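Local coordinates for protein GNA33 (Neisseria gonorrhoeae FA 1090, PDB 2G5D) that probably cleaves the glycosidic bond between N-acetylmuramic acid and N-acetylglucosamine in peptidoglycan as an exolytic transglycosylase, leaving a 1,6-anhydro bond on the muramic acid, at residues D146-P151 with I165-K170; R273-K278 with A293-N298; K364-L369 with V385-G390. All blocks are in the same frame, centred on the assembly; numbering follows the deposited sequence.

Contact 1: residues D146-P151 with I165-K170; sequences DFISVP and IRQTGK
Val150 and Ile165 supply the purely apolar part of this contact, where CG2 of Val150 lies 4.0 Å from CG1 of Ile165. The valine methyl that does the touching stands anti to its own carbonyl carbon, which carries it toward the other segment, and the two branched side chains meet at a slant. Phe207 of strand 206-209 touches Ile148, Val150 and Ile165 alike, so the three share one apolar cluster.

A looser, mixed contact lies beside it. CD1 of Ile148 approaches the amide nitrogen of Gln167, NE2, at 4.2 Å, with the two side chains nearly at right angles. The glutamine does not aim at Ile148 from its CB; its extended chain reaches there only at the end (CG anti to the backbone N, chi1 -158°), and the side chain also touches Phe202.

Of polar links, none spans the two segments directly. Phe147 O and Lys170 O, both acceptors, come no nearer than 4.4 Å, and the former is taken up instead by ND2 of Asn171. The backbone of Ser149 likewise bonds to Asn171 and Gly173, just beyond Lys170, after a classic beta bulge in which Thr168 and Gly169 both face Ser172.

Strands 148-151 and 163-165 are the outermost two of a five-stranded mixed sheet. These backbone bonds of Ser149, together with the shared apolar cluster, are consistent with closure into a small beta barrel in the MltA-specific insert domain, which is grouped with ribosomal protein L25.

Contact 2: residues R273-K278 with A293-N298; sequences RYMADK and AYMRQN
The C-terminal ends of helices 271-276 and 288-297 meet through side chains here in the MltA-specific insert domain: methionine and tyrosine side chains span the distance between backbones whose CA atoms come no nearer than 10.3 Å (Met275 CA to Tyr294 CA). The example illustrates how a long methionine side chain can connect two helix ends whose backbones stay well apart.

Met275 does the reaching. Its chain runs out straight and then bends at the last torsion (chi3 82°), which delivers the terminal methyl to the second helix. CE settles 3.5 Å from CD2 of Tyr294, obliquely to the ring, with CG and CE2 on either side of CD2 slightly farther away. The same methyl meets the CE of Met295 at 3.8 Å, methyl against methyl. Met295 gets there by bending twice, and its sulfur SD lies in the plane of the Tyr294 ring, at the edge.

The tyrosine is framed by its own helix end as well. ND2 of Asn298, the first residue to leave helical geometry, bonds to Tyr294 O over 3.0 Å with an N-H...O angle of 152°, using a lone pair in the carbonyl plane. This bond also places ND2 3.5 Å above one face of the Tyr294 ring, toward its rim.

Leu281, in the connection between the helices, touches both Met275 and Tyr294. Helix 302-306 covers another part of the cluster, with Val305 against Met275 and Leu302 against Met295, while its Glu304 bonds to the hydroxyl of Tyr274.

Contact 3: residues K364-L369 with V385-G390; sequences KALNRL and VDYFWG
Tyr387 carries most of the contact with Leu366 and Arg368, yet the second segment makes its first ties elsewhere. At Val385 the backbone bonds to Thr117 and Thr119 of strand 116-129, and the side chain rests on Leu353. Asp386 holds on to Thr119 through OD1.

The Tyr387 side chain, its CG anti to the backbone N, crosses to the other strand. Its OH lies at the edge of the Arg368 guanidinium, close to that group's plane, and accepts a hydrogen bond from NH1 over 2.8 Å. With an N-H...O angle of 144° the bond is moderately bent, and the ring and guanidinium planes stand 37° apart. NH1 also forms a salt bridge with Glu337, so one nitrogen serves both a phenol and a carboxylate. Leu366 completes the packing with its two methyls: CD1 lies over one face of the Tyr387 ring, nearest to CZ at 4.3 Å, while CD2 sits 3.7 Å above the centre of the Arg368 guanidinium. One leucine thus packs against both partners of the hydrogen bond.

Two residues on, the end of the Trp389 side chain reaches the same leucine. Its CZ2 meets Leu366 CD1 at 4.3 Å, obliquely, and Tyr387 CE2 points over the centre of the indole, 3.4 Å above its plane. NE1 is hydrogen-bonded to OE1 of Gln402.

Segments 365-369 and 385-390 run at 87° to each other, their axes 11.2 Å apart at closest approach, consistent with strands on facing parts of a barrel, as in the double-psi beta barrels with which the 3D domain is grouped. Strand 352-358 pairs with 365-375, strands 116-129 and 339-342 flank 384-391, and helix 393-401 lies against Trp389 through Ala395, Leu398 and Ala399.

Followed from the N terminus, the three contacts come strictly in series, each closing a short loop before the next opens; none nests in or crosses another. Contact 1 joins the outer edges of the curled sheet in the insert domain, and contact 2 later brings together two successive helices within that same domain, the centres being about 38 Å apart. Contact 3 then closes a 15-residue loop in the 3D domain, probably across the interior of its barrel. It lies across the chain's centre from contact 1, about 40 Å between centres, and about 31 Å from the centre of contact 2. No two of them touch, and each joins parts of the fold close by in sequence.

Contact 1: residues D146-P151 with I165-K170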
loop_
_atom_site.group_PDB
_atom_site.type_symbol
_atom_site.label_atom_id
_atom_site.label_comp_id
_atom_site.label_asym_id
_atom_site.label_seq_id
_atom_site.Cartn_x
_atom_site.Cartn_y
_atom_site.Cartn_z
ATOM N N ASP A 146 17.053 19.581 2.116
ATOM C CA ASP A 146 16.433 20.627 2.934
ATOM C C ASP A 146 14.995 20.277 3.327
ATOM O O ASP A 146 14.230 21.133 3.767
ATOM C CB ASP A 146 16.456 21.964 2.182
ATOM C CG ASP A 146 15.596 21.949 0.920
ATOM O OD1 ASP A 146 15.478 20.882 0.271
ATOM O OD2 ASP A 146 15.036 23.012 0.577
ATOM N N PHE A 147 14.631 19.017 3.151
ATOM C CA PHE A 147 13.286 18.548 3.445
ATOM C C PHE A 147 13.216 18.207 4.927
ATOM O O PHE A 147 13.909 17.306 5.385
ATOM C CB PHE A 147 12.993 17.328 2.577
ATOM C CG PHE A 147 11.625 16.742 2.765
ATOM C CD1 PHE A 147 10.564 17.166 1.980
ATOM C CD2 PHE A 147 11.405 15.730 3.695
ATOM C CE1 PHE A 147 9.299 16.607 2.132
ATOM C CE2 PHE A 147 10.143 15.178 3.858
ATOM C CZ PHE A 147 9.087 15.623 3.064
ATOM N N ILE A 148 12.408 18.953 5.676
ATOM C CA ILE A 148 12.322 18.800 7.134
ATOM C C ILE A 148 10.899 18.429 7.578
ATOM O O ILE A 148 9.947 19.190 7.368
ATOM C CB ILE A 148 12.876 20.063 7.907
ATOM C CG1 ILE A 148 14.403 20.027 8.003
ATOM C CG2 ILE A 148 12.325 20.155 9.337
ATOM C CD1 ILE A 148 15.112 20.817 6.951
ATOM N N SER A 149 10.771 17.251 8.186
ATOM C CA SER A 149 9.493 16.793 8.722
ATOM C C SER A 149 9.340 17.180 10.192
ATOM O O SER A 149 10.229 16.929 11.009
ATOM C CB SER A 149 9.339 15.279 8.544
ATOM O OG SER A 149 8.081 14.830 9.024
ATOM N N VAL A 150 8.209 17.801 10.515
ATOM C CA VAL A 150 7.873 18.161 11.897
ATOM C C VAL A 150 6.525 17.543 12.308
ATOM O O VAL A 150 5.534 17.709 11.592
ATOM C CB VAL A 150 7.825 19.710 12.105
ATOM C CG1 VAL A 150 7.644 20.052 13.582
ATOM C CG2 VAL A 150 9.084 20.381 11.562
ATOM N N PRO A 151 6.492 16.812 13.446
ATOM C CA PRO A 151 5.245 16.280 14.018
ATOM C C PRO A 151 4.230 17.349 14.462
ATOM O O PRO A 151 4.610 18.410 14.956
ATOM C CB PRO A 151 5.728 15.462 15.229
ATOM C CG PRO A 151 7.168 15.193 14.972
ATOM C CD PRO A 151 7.668 16.395 14.230
ATOM N N ILE A 165 9.433 26.782 15.082
ATOM C CA ILE A 165 10.099 25.523 14.731
ATOM C C ILE A 165 11.586 25.546 15.122
ATOM O O ILE A 165 12.169 26.534 14.918
ATOM C CB ILE A 165 9.894 25.153 13.217
ATOM C CG1 ILE A 165 8.777 24.103 13.065
ATOM C CG2 ILE A 165 11.115 24.531 12.541
ATOM C CD1 ILE A 165 7.360 24.650 13.102
ATOM N N ARG A 166 12.054 24.338 15.578
ATOM C CA ARG A 166 13.467 24.101 15.860
ATOM C C ARG A 166 13.896 22.786 15.211
ATOM O O ARG A 166 13.265 21.747 15.433
ATOM C CB ARG A 166 13.726 24.059 17.378
ATOM C CG ARG A 166 15.155 23.604 17.778
ATOM C CD ARG A 166 15.439 24.266 19.369
ATOM N NE ARG A 166 14.388 23.314 20.266
ATOM C CZ ARG A 166 14.608 22.075 20.543
ATOM N NH1 ARG A 166 15.485 21.398 19.794
ATOM N NH2 ARG A 166 13.536 21.212 21.320
ATOM N N GLN A 167 14.964 22.842 14.414
ATOM C CA GLN A 167 15.522 21.657 13.756
ATOM C C GLN A 167 16.188 20.724 14.768
ATOM O O GLN A 167 16.928 21.181 15.652
ATOM C CB GLN A 167 16.532 22.066 12.681
ATOM C CG GLN A 167 16.762 21.004 11.609
ATOM C CD GLN A 167 18.113 21.118 10.928
ATOM O OE1 GLN A 167 19.050 21.709 11.468
ATOM N NE2 GLN A 167 18.222 20.538 9.738
ATOM N N THR A 168 15.914 19.425 14.639
ATOM C CA THR A 168 16.424 18.408 15.571
ATOM C C THR A 168 17.171 17.278 14.854
ATOM O O THR A 168 17.462 16.239 15.450
ATOM C CB THR A 168 15.291 17.804 16.452
ATOM O OG1 THR A 168 14.355 17.092 15.623
ATOM C CG2 THR A 168 14.554 18.896 17.244
ATOM N N GLY A 169 17.480 17.499 13.578
ATOM C CA GLY A 169 18.140 16.507 12.723
ATOM C C GLY A 169 18.108 16.975 11.280
ATOM O O GLY A 169 17.244 17.768 10.910
ATOM N N LYS A 170 19.031 16.476 10.458
ATOM C CA LYS A 170 19.178 16.948 9.062
ATOM C C LYS A 170 17.967 16.780 8.140
ATOM O O LYS A 170 17.995 17.269 7.014
ATOM C CB LYS A 170 20.430 16.373 8.376
ATOM C CG LYS A 170 20.697 14.899 8.623
ATOM C CD LYS A 170 21.715 14.728 9.745
ATOM C CE LYS A 170 21.690 13.320 10.297
ATOM N NZ LYS A 170 22.668 13.183 11.402
#

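Contact 2: residues R273-K278 with A293-N298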
loop_
_atom_site.group_PDB
_atom_site.type_symbol
_atom_site.label_atom_id
_atom_site.label_comp_id
_atom_site.label_asym_id
_atom_site.label_seq_id
_atom_site.Cartn_x
_atom_site.Cartn_y
_atom_site.Cartn_z
ATOM N N ARG A 273 -9.129 12.533 -13.798
ATOM C CA ARG A 273 -10.360 13.308 -13.648
ATOM C C ARG A 273 -10.172 14.721 -14.175
ATOM O O ARG A 273 -11.121 15.323 -14.677
ATOM C CB ARG A 273 -10.842 13.343 -12.192
ATOM C CG ARG A 273 -11.367 12.012 -11.668
ATOM C CD ARG A 273 -11.993 12.131 -10.271
ATOM N NE ARG A 273 -11.719 10.930 -9.483
ATOM C CZ ARG A 273 -10.853 10.867 -8.472
ATOM N NH1 ARG A 273 -10.187 11.950 -8.074
ATOM N NH2 ARG A 273 -10.661 9.714 -7.841
ATOM N N TYR A 274 -8.953 15.249 -14.059
ATOM C CA TYR A 274 -8.626 16.553 -14.633
ATOM C C TYR A 274 -8.735 16.544 -16.165
ATOM O O TYR A 274 -9.350 17.435 -16.756
ATOM C CB TYR A 274 -7.234 17.027 -14.198
ATOM C CG TYR A 274 -6.796 18.303 -14.892
ATOM C CD1 TYR A 274 -7.250 19.545 -14.450
ATOM C CD2 TYR A 274 -5.943 18.267 -16.003
ATOM C CE1 TYR A 274 -6.865 20.729 -15.087
ATOM C CE2 TYR A 274 -5.550 19.445 -16.648
ATOM C CZ TYR A 274 -6.017 20.672 -16.180
ATOM O OH TYR A 274 -5.643 21.847 -16.798
ATOM N N MET A 275 -8.134 15.536 -16.794
ATOM C CA MET A 275 -8.119 15.403 -18.247
ATOM C C MET A 275 -9.499 15.204 -18.873
ATOM O O MET A 275 -9.731 15.637 -20.001
ATOM C CB MET A 275 -7.211 14.245 -18.648
ATOM C CG MET A 275 -5.729 14.544 -18.505
ATOM S SD MET A 275 -4.748 13.106 -18.898
ATOM C CE MET A 275 -4.688 13.196 -20.678
ATOM N N ALA A 276 -10.402 14.556 -18.134
ATOM C CA ALA A 276 -11.728 14.177 -18.626
ATOM C C ALA A 276 -12.650 15.372 -18.852
ATOM O O ALA A 276 -13.388 15.420 -19.847
ATOM C CB ALA A 276 -12.371 13.185 -17.685
ATOM N N ASP A 277 -12.612 16.326 -17.927
ATOM C CA ASP A 277 -13.397 17.547 -18.061
ATOM C C ASP A 277 -12.567 18.726 -18.574
ATOM O O ASP A 277 -12.851 19.880 -18.241
ATOM C CB ASP A 277 -14.097 17.893 -16.741
ATOM C CG ASP A 277 -13.122 18.085 -15.592
ATOM O OD1 ASP A 277 -13.123 17.238 -14.670
ATOM O OD2 ASP A 277 -12.371 19.086 -15.604
ATOM N N LYS A 278 -11.557 18.436 -19.394
ATOM C CA LYS A 278 -10.732 19.492 -19.995
ATOM C C LYS A 278 -10.880 19.796 -21.506
ATOM O O LYS A 278 -10.536 20.905 -21.916
ATOM C CB LYS A 278 -9.260 19.341 -19.603
ATOM C CG LYS A 278 -8.865 20.201 -18.408
ATOM C CD LYS A 278 -8.945 21.694 -18.725
ATOM C CE LYS A 278 -8.830 22.532 -17.462
ATOM N NZ LYS A 278 -8.193 23.859 -17.711
ATOM N N ALA A 293 0.043 7.492 -23.948
ATOM C CA ALA A 293 -0.119 7.655 -25.397
ATOM C C ALA A 293 -0.604 9.059 -25.789
ATOM O O ALA A 293 -0.120 9.636 -26.779
ATOM C CB ALA A 293 -1.036 6.577 -25.966
ATOM N N TYR A 294 -1.538 9.613 -25.010
ATOM C CA TYR A 294 -2.007 10.983 -25.231
ATOM C C TYR A 294 -0.854 11.996 -25.107
ATOM O O TYR A 294 -0.775 12.959 -25.867
ATOM C CB TYR A 294 -3.159 11.349 -24.276
ATOM C CG TYR A 294 -3.605 12.800 -24.396
ATOM C CD1 TYR A 294 -4.643 13.161 -25.249
ATOM C CD2 TYR A 294 -2.965 13.815 -23.671
ATOM C CE1 TYR A 294 -5.043 14.496 -25.375
ATOM C CE2 TYR A 294 -3.355 15.140 -23.787
ATOM C CZ TYR A 294 -4.391 15.478 -24.638
ATOM O OH TYR A 294 -4.777 16.802 -24.755
ATOM N N MET A 295 0.036 11.754 -24.152
ATOM C CA MET A 295 1.138 12.658 -23.843
ATOM C C MET A 295 2.267 12.597 -24.885
ATOM O O MET A 295 2.924 13.613 -25.175
ATOM C CB MET A 295 1.670 12.333 -22.445
ATOM C CG MET A 295 1.679 13.510 -21.478
ATOM S SD MET A 295 0.289 14.660 -21.596
ATOM C CE MET A 295 -0.933 13.987 -20.474
ATOM N N ARG A 296 2.486 11.406 -25.441
ATOM C CA ARG A 296 3.461 11.229 -26.508
ATOM C C ARG A 296 2.994 11.966 -27.771
ATOM O O ARG A 296 3.812 12.518 -28.512
ATOM C CB ARG A 296 3.708 9.737 -26.784
ATOM C CG ARG A 296 5.172 9.379 -27.082
ATOM C CD ARG A 296 6.057 9.367 -25.814
ATOM N NE ARG A 296 6.355 8.011 -25.334
ATOM C CZ ARG A 296 7.188 7.721 -24.327
ATOM N NH1 ARG A 296 7.831 8.683 -23.667
ATOM N NH2 ARG A 296 7.390 6.453 -23.978
ATOM N N GLN A 297 1.677 11.986 -27.984
ATOM C CA GLN A 297 1.054 12.731 -29.080
ATOM C C GLN A 297 0.859 14.218 -28.747
ATOM O O GLN A 297 0.725 15.043 -29.653
ATOM C CB GLN A 297 -0.308 12.124 -29.468
ATOM C CG GLN A 297 -0.306 10.648 -29.939
ATOM C CD GLN A 297 0.463 10.389 -31.240
ATOM O OE1 GLN A 297 1.357 9.544 -31.275
ATOM N NE2 GLN A 297 0.106 11.100 -32.311
ATOM N N ASN A 298 0.847 14.552 -27.455
ATOM C CA ASN A 298 0.548 15.917 -26.988
ATOM C C ASN A 298 1.502 16.482 -25.926
ATOM O O ASN A 298 1.074 16.805 -24.813
ATOM C CB ASN A 298 -0.891 15.991 -26.485
ATOM C CG ASN A 298 -1.890 15.845 -27.596
ATOM O OD1 ASN A 298 -2.187 16.805 -28.314
ATOM N ND2 ASN A 298 -2.407 14.639 -27.763
#

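Contact 3: residues K364-L369 with V385-G390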
loop_
_atom_site.group_PDB
_atom_site.type_symbol
_atom_site.label_atom_id
_atom_site.label_comp_id
_atom_site.label_asym_id
_atom_site.label_seq_id
_atom_site.Cartn_x
_atom_site.Cartn_y
_atom_site.Cartn_z
ATOM N N LYS A 364 -14.123 -15.904 -12.768
ATOM C CA LYS A 364 -14.225 -17.140 -11.974
ATOM C C LYS A 364 -13.937 -16.891 -10.487
ATOM O O LYS A 364 -13.426 -15.824 -10.109
ATOM C CB LYS A 364 -13.248 -18.203 -12.493
ATOM C CG LYS A 364 -13.584 -18.839 -13.846
ATOM C CD LYS A 364 -12.431 -19.744 -14.271
ATOM C CE LYS A 364 -12.558 -20.219 -15.704
ATOM N NZ LYS A 364 -11.297 -20.893 -16.117
ATOM N N ALA A 365 -14.233 -17.896 -9.658
ATOM C CA ALA A 365 -14.070 -17.795 -8.209
ATOM C C ALA A 365 -12.600 -17.631 -7.811
ATOM O O ALA A 365 -11.737 -18.426 -8.224
ATOM C CB ALA A 365 -14.703 -19.012 -7.504
ATOM N N LEU A 366 -12.338 -16.588 -7.021
ATOM C CA LEU A 366 -11.003 -16.278 -6.549
ATOM C C LEU A 366 -11.063 -16.342 -5.020
ATOM O O LEU A 366 -11.483 -15.386 -4.406
ATOM C CB LEU A 366 -10.601 -14.863 -6.986
ATOM C CG LEU A 366 -9.140 -14.464 -7.220
ATOM C CD1 LEU A 366 -8.817 -13.203 -6.429
ATOM C CD2 LEU A 366 -8.120 -15.574 -6.941
ATOM N N ASN A 367 -10.685 -17.487 -4.449
ATOM C CA ASN A 367 -10.737 -17.736 -2.982
ATOM C C ASN A 367 -9.333 -17.999 -2.450
ATOM O O ASN A 367 -8.650 -18.946 -2.873
ATOM C CB ASN A 367 -11.663 -18.926 -2.616
ATOM C CG ASN A 367 -13.078 -18.805 -3.197
ATOM O OD1 ASN A 367 -13.703 -17.762 -3.153
ATOM N ND2 ASN A 367 -13.583 -19.903 -3.726
ATOM N N ARG A 368 -8.880 -17.152 -1.530
ATOM C CA ARG A 368 -7.483 -17.097 -1.178
ATOM C C ARG A 368 -7.294 -16.777 0.289
ATOM O O ARG A 368 -7.904 -15.847 0.788
ATOM C CB ARG A 368 -6.791 -15.989 -2.007
ATOM C CG ARG A 368 -6.619 -16.300 -3.503
ATOM C CD ARG A 368 -5.219 -16.839 -3.771
ATOM N NE ARG A 368 -5.156 -17.516 -5.061
ATOM C CZ ARG A 368 -4.785 -16.957 -6.214
ATOM N NH1 ARG A 368 -4.423 -15.667 -6.288
ATOM N NH2 ARG A 368 -4.789 -17.709 -7.323
ATOM N N LEU A 369 -6.448 -17.536 0.974
ATOM C CA LEU A 369 -5.961 -17.092 2.283
ATOM C C LEU A 369 -4.773 -16.171 2.093
ATOM O O LEU A 369 -3.639 -16.636 1.887
ATOM C CB LEU A 369 -5.580 -18.260 3.204
ATOM C CG LEU A 369 -5.193 -17.822 4.625
ATOM C CD1 LEU A 369 -6.372 -17.124 5.289
ATOM C CD2 LEU A 369 -4.767 -19.048 5.420
ATOM N N VAL A 385 -10.992 -4.877 0.847
ATOM C CA VAL A 385 -9.621 -5.368 0.588
ATOM C C VAL A 385 -8.972 -4.823 -0.699
ATOM O O VAL A 385 -9.528 -4.924 -1.795
ATOM C CB VAL A 385 -9.553 -6.949 0.568
ATOM C CG1 VAL A 385 -8.082 -7.440 0.348
ATOM C CG2 VAL A 385 -10.132 -7.537 1.873
ATOM N N ASP A 386 -7.774 -4.252 -0.564
ATOM C CA ASP A 386 -6.986 -3.949 -1.752
ATOM C C ASP A 386 -6.033 -5.128 -1.932
ATOM O O ASP A 386 -5.133 -5.372 -1.115
ATOM C CB ASP A 386 -6.226 -2.632 -1.613
ATOM C CG ASP A 386 -6.075 -1.881 -2.940
ATOM O OD1 ASP A 386 -6.799 -2.162 -3.919
ATOM O OD2 ASP A 386 -5.220 -0.980 -2.991
ATOM N N TYR A 387 -6.264 -5.871 -2.994
ATOM C CA TYR A 387 -5.617 -7.142 -3.218
ATOM C C TYR A 387 -4.280 -6.891 -3.912
ATOM O O TYR A 387 -4.254 -6.307 -4.992
ATOM C CB TYR A 387 -6.564 -8.014 -4.067
ATOM C CG TYR A 387 -6.086 -9.418 -4.260
ATOM C CD1 TYR A 387 -6.454 -10.423 -3.381
ATOM C CD2 TYR A 387 -5.255 -9.744 -5.319
ATOM C CE1 TYR A 387 -5.987 -11.733 -3.547
ATOM C CE2 TYR A 387 -4.787 -11.045 -5.494
ATOM C CZ TYR A 387 -5.154 -12.025 -4.606
ATOM O OH TYR A 387 -4.714 -13.303 -4.796
ATOM N N PHE A 388 -3.163 -7.268 -3.272
ATOM C CA PHE A 388 -1.858 -6.997 -3.858
ATOM C C PHE A 388 -1.486 -8.063 -4.889
ATOM O O PHE A 388 -1.322 -9.236 -4.563
ATOM C CB PHE A 388 -0.751 -6.819 -2.794
ATOM C CG PHE A 388 0.599 -6.517 -3.389
ATOM C CD1 PHE A 388 0.809 -5.343 -4.115
ATOM C CD2 PHE A 388 1.646 -7.420 -3.262
ATOM C CE1 PHE A 388 2.022 -5.074 -4.698
ATOM C CE2 PHE A 388 2.867 -7.150 -3.831
ATOM C CZ PHE A 388 3.061 -5.969 -4.545
ATOM N N TRP A 389 -1.365 -7.641 -6.147
ATOM C CA TRP A 389 -1.124 -8.576 -7.236
ATOM C C TRP A 389 0.337 -8.932 -7.516
ATOM O O TRP A 389 0.599 -9.923 -8.186
ATOM C CB TRP A 389 -1.840 -8.121 -8.511
ATOM C CG TRP A 389 -3.291 -8.491 -8.511
ATOM C CD1 TRP A 389 -4.364 -7.658 -8.307
ATOM C CD2 TRP A 389 -3.839 -9.798 -8.728
ATOM N NE1 TRP A 389 -5.545 -8.369 -8.394
ATOM C CE2 TRP A 389 -5.250 -9.681 -8.665
ATOM C CE3 TRP A 389 -3.276 -11.059 -8.981
ATOM C CZ2 TRP A 389 -6.104 -10.785 -8.819
ATOM C CZ3 TRP A 389 -4.138 -12.159 -9.161
ATOM C CH2 TRP A 389 -5.529 -12.009 -9.072
ATOM N N GLY A 390 1.283 -8.176 -6.961
ATOM C CA GLY A 390 2.694 -8.423 -7.209
ATOM C C GLY A 390 3.279 -7.360 -8.116
ATOM O O GLY A 390 2.691 -6.290 -8.297
#